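PDB 6K5J: GH3 beta-N-acetylglucosaminidase from Paenibacillaceae, which hydrolyses terminal beta-linked N-acetylglucosamine residues from sugar chains, as a beta-N-acetylglucosaminidase of glycoside hydrolase family 3. Local coordinates for residues A[190-194]-A[195-199]; A[286-290]-A[291-295]. All coordinates share one frame; numbering follows the deposited sequence.

Contact 1: residues A[190-194]-A[195-199]; sequences TGEDS and HHALP. With NAG (2-acetamido-2-deoxy-beta-D-glucopyranose), chain B.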
# COMPACT_ATOMS: atom_id res chain seq x y z
N THR A 190 -14.07 -3.24 -6.37
CA THR A 190 -14.81 -3.91 -5.30
C THR A 190 -15.45 -2.90 -4.36
O THR A 190 -14.79 -1.95 -3.91
CB THR A 190 -13.90 -4.84 -4.49
OG1 THR A 190 -12.81 -4.08 -3.92
CG2 THR A 190 -13.36 -5.98 -5.35
N GLY A 191 -16.72 -3.12 -4.04
CA GLY A 191 -17.34 -2.42 -2.93
C GLY A 191 -17.13 -3.07 -1.58
O GLY A 191 -17.53 -2.51 -0.55
N GLU A 192 -16.49 -4.23 -1.55
CA GLU A 192 -16.23 -4.95 -0.32
C GLU A 192 -14.74 -5.20 -0.16
O GLU A 192 -13.98 -5.21 -1.13
CB GLU A 192 -16.99 -6.28 -0.28
CG GLU A 192 -18.50 -6.10 -0.20
CD GLU A 192 -19.19 -7.40 0.10
OE1 GLU A 192 -19.38 -8.19 -0.85
OE2 GLU A 192 -19.51 -7.65 1.28
N ASP A 193 -14.34 -5.41 1.09
CA ASP A 193 -12.94 -5.52 1.48
C ASP A 193 -12.61 -6.99 1.69
O ASP A 193 -13.26 -7.66 2.50
CB ASP A 193 -12.69 -4.70 2.75
CG ASP A 193 -11.24 -4.73 3.21
OD1 ASP A 193 -10.44 -5.54 2.69
OD2 ASP A 193 -10.91 -3.93 4.12
N SER A 194 -11.61 -7.49 0.96
CA SER A 194 -11.25 -8.90 1.10
C SER A 194 -10.60 -9.23 2.44
O SER A 194 -10.41 -10.41 2.75
CB SER A 194 -10.33 -9.33 -0.06
OG SER A 194 -9.30 -8.38 -0.31
N HIS A 195 -10.26 -8.22 3.26
CA HIS A 195 -9.86 -8.50 4.64
C HIS A 195 -11.02 -9.10 5.44
O HIS A 195 -10.79 -9.88 6.36
CB HIS A 195 -9.39 -7.23 5.36
CG HIS A 195 -8.10 -6.68 4.86
ND1 HIS A 195 -8.02 -5.79 3.80
CD2 HIS A 195 -6.83 -6.84 5.30
CE1 HIS A 195 -6.76 -5.45 3.60
NE2 HIS A 195 -6.01 -6.08 4.49
N HIS A 196 -12.26 -8.72 5.10
CA HIS A 196 -13.41 -9.01 5.94
C HIS A 196 -14.46 -9.87 5.27
O HIS A 196 -15.27 -10.48 5.98
CB HIS A 196 -14.08 -7.71 6.40
CG HIS A 196 -13.14 -6.75 7.05
ND1 HIS A 196 -12.33 -7.10 8.11
CD2 HIS A 196 -12.85 -5.45 6.77
CE1 HIS A 196 -11.59 -6.06 8.46
NE2 HIS A 196 -11.89 -5.05 7.66
N ALA A 197 -14.49 -9.93 3.95
CA ALA A 197 -15.52 -10.61 3.20
C ALA A 197 -14.89 -11.19 1.93
O ALA A 197 -13.70 -11.00 1.68
CB ALA A 197 -16.68 -9.66 2.87
N LEU A 198 -15.70 -11.89 1.15
CA LEU A 198 -15.30 -12.43 -0.15
C LEU A 198 -15.95 -11.58 -1.24
O LEU A 198 -17.10 -11.83 -1.64
CB LEU A 198 -15.72 -13.89 -0.28
CG LEU A 198 -15.31 -14.66 -1.53
CD1 LEU A 198 -13.79 -14.65 -1.71
CD2 LEU A 198 -15.82 -16.10 -1.43
N PRO A 199 -15.26 -10.56 -1.75
CA PRO A 199 -15.88 -9.65 -2.72
C PRO A 199 -16.02 -10.31 -4.09
O PRO A 199 -15.34 -11.28 -4.42
CB PRO A 199 -14.92 -8.46 -2.77
CG PRO A 199 -13.93 -8.68 -1.62
CD PRO A 199 -13.88 -10.17 -1.45
C1 NAG B . -3.12 -7.96 2.54
C2 NAG B . -3.15 -6.79 1.52
C3 NAG B . -1.89 -6.79 0.64
C4 NAG B . -0.63 -6.92 1.47
C5 NAG B . -0.74 -8.16 2.35
C6 NAG B . 0.47 -8.40 3.23
C7 NAG B . -5.18 -5.88 0.45
C8 NAG B . -6.34 -6.19 -0.46
N2 NAG B . -4.35 -6.90 0.69
O1 NAG B . -4.12 -7.74 3.48
O3 NAG B . -1.84 -5.58 -0.12
O4 NAG B . 0.51 -7.03 0.63
O5 NAG B . -1.86 -7.99 3.22
O6 NAG B . 0.56 -7.42 4.26
O7 NAG B . -4.99 -4.76 0.91
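The His195 ring meets Asp193 OD1 at its edge, in the ring plane, through ND1. His195 CB lies over the centre of one face of the His196 ring. ND1 of His195 donates to Asp193 OD1 at 2.7 Å, on the syn lone pair. The carboxylate stands almost at right angles to the His195 ring, with the planes 86° apart. OD1 also accepts a bond from the His195 backbone N, 2.7 Å away and above the carboxylate plane. Two bonds thus grip one oxygen and limit rotation of both side chains. CG of Asp193 is anti to its backbone N (chi1 -179°), which carries the carboxylate across to His195. The other oxygen, Asp193 OD2, lies obliquely 3.6 Å from His196 CD2. With an alanine at Asp193, ND1 of His195 would probably lose its acceptor and the ring would be freer to turn. The backbone bends tightly here: Asp193 O accepts hydrogen bonds from His196 N and Ala197 N, each at 3.0 Å. The Pro199 ring packs on Glu192 CB and Ser194 CB. Ser194 OG and Thr190 OG1 bond to His187. His195 NE2 lies 2.7 Å from NAG O1 and is hydrogen-bonded to a glycerol, probably from the crystallisation liquor. Asp83, Arg152, Lys182, His183 and Asp268 bond the sugar. A histidine held by a carboxylate beside the sugar is consistent with the active-site loop of family 3 N-acetylglucosaminidases, after a TIM-barrel strand.

Contact 2: residues A[286-290]-A[291-295]; sequences VQAVE and AGADL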
# COMPACT_ATOMS: atom_id res chain seq x y z
N VAL A 286 -2.71 -25.28 -0.04
CA VAL A 286 -2.70 -26.35 -1.04
C VAL A 286 -3.44 -25.90 -2.29
O VAL A 286 -2.96 -26.08 -3.42
CB VAL A 286 -3.31 -27.63 -0.45
CG1 VAL A 286 -3.44 -28.72 -1.52
CG2 VAL A 286 -2.47 -28.12 0.72
N GLN A 287 -4.62 -25.31 -2.12
CA GLN A 287 -5.42 -24.93 -3.28
C GLN A 287 -4.77 -23.79 -4.06
O GLN A 287 -4.92 -23.72 -5.29
CB GLN A 287 -6.82 -24.54 -2.84
CG GLN A 287 -7.75 -25.73 -2.68
CD GLN A 287 -9.08 -25.34 -2.10
OE1 GLN A 287 -9.39 -25.66 -0.95
NE2 GLN A 287 -9.88 -24.64 -2.88
N ALA A 288 -4.04 -22.90 -3.37
CA ALA A 288 -3.32 -21.84 -4.07
C ALA A 288 -2.22 -22.39 -4.97
O ALA A 288 -2.05 -21.94 -6.11
CB ALA A 288 -2.74 -20.85 -3.06
N VAL A 289 -1.45 -23.35 -4.47
CA VAL A 289 -0.43 -23.96 -5.32
C VAL A 289 -1.09 -24.68 -6.49
O VAL A 289 -0.66 -24.56 -7.64
CB VAL A 289 0.47 -24.92 -4.51
CG1 VAL A 289 1.35 -25.74 -5.45
CG2 VAL A 289 1.33 -24.12 -3.51
N GLU A 290 -2.17 -25.42 -6.22
CA GLU A 290 -2.87 -26.12 -7.30
C GLU A 290 -3.38 -25.14 -8.35
O GLU A 290 -3.38 -25.44 -9.54
CB GLU A 290 -4.01 -26.95 -6.73
CG GLU A 290 -3.55 -28.17 -5.95
CD GLU A 290 -4.72 -29.00 -5.44
OE1 GLU A 290 -5.58 -28.43 -4.73
OE2 GLU A 290 -4.79 -30.21 -5.75
N ALA A 291 -3.82 -23.95 -7.92
CA ALA A 291 -4.31 -22.96 -8.86
C ALA A 291 -3.20 -22.34 -9.70
O ALA A 291 -3.49 -21.82 -10.78
CB ALA A 291 -5.08 -21.86 -8.11
N GLY A 292 -1.95 -22.36 -9.22
CA GLY A 292 -0.85 -21.83 -9.99
C GLY A 292 0.11 -20.91 -9.24
O GLY A 292 1.10 -20.46 -9.82
N ALA A 293 -0.16 -20.64 -7.96
CA ALA A 293 0.71 -19.75 -7.19
C ALA A 293 2.02 -20.43 -6.82
O ALA A 293 2.10 -21.65 -6.67
CB ALA A 293 0.00 -19.28 -5.91
N ASP A 294 3.06 -19.61 -6.65
CA ASP A 294 4.38 -20.10 -6.23
C ASP A 294 4.68 -19.83 -4.77
O ASP A 294 5.38 -20.62 -4.14
CB ASP A 294 5.49 -19.42 -7.04
CG ASP A 294 5.27 -19.55 -8.51
OD1 ASP A 294 5.17 -20.70 -8.99
OD2 ASP A 294 5.19 -18.50 -9.19
N LEU A 295 4.22 -18.70 -4.25
CA LEU A 295 4.65 -18.23 -2.94
C LEU A 295 3.41 -17.98 -2.09
O LEU A 295 2.57 -17.14 -2.43
CB LEU A 295 5.50 -16.96 -3.05
CG LEU A 295 6.19 -16.51 -1.77
CD1 LEU A 295 7.12 -17.60 -1.18
CD2 LEU A 295 6.98 -15.22 -2.02
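Ala293 N donates to Ala288 O at 2.9 Å, a fairly straight bond of 158° that reaches back over the last turn of the helix. Gly292 N donates to Val289 O at 3.0 Å, from above the carbonyl plane. It also makes a weak bond to Ala288 O. One residue earlier, Ala291 N keeps the i to i-4 helical bond to Gln287 O at 2.9 Å. Ala293 N to Ala288 O and Gly292 N to Val289 O are the pair of a Schellman motif. Gly292 takes a positive phi of 133°, where a side chain would jam against the preceding carbonyl. Arg325 also bonds Val289 O, and Arg256 bonds Gly292 O. The packing is small and apolar. Ala293 CB comes to 4.3 Å from Ala288 CB and lies against Ala288 O. Ala291 CB comes to 3.4 Å from Gln287 O. Ala288 and Val289 also touch Ile296 on the following strand. Backbone amides and arginines thus satisfy carbonyls at this buried helix end, and the small alanine side chains are consistent with a close turn toward strand 296-298.

Overall arrangement
From the N terminus, the chain first leaves strand 178-184 and enters contact 1, a turn in the loop before helix 205-210. It then runs on to strand 264-266 and helix 281-291. Contact 2 closes the end of that helix and leads into strand 296-298. Each contact is local, so neither closes a long loop. They follow in series and do not nest or cross. Both belong to the TIM-barrel region, with centres 21 Å apart and nearest atoms about 11 Å apart. Contact 1 lies at the sugar site, where His195 also touches Val403. Contact 2 joins a barrel helix to its next strand, away from the sugar.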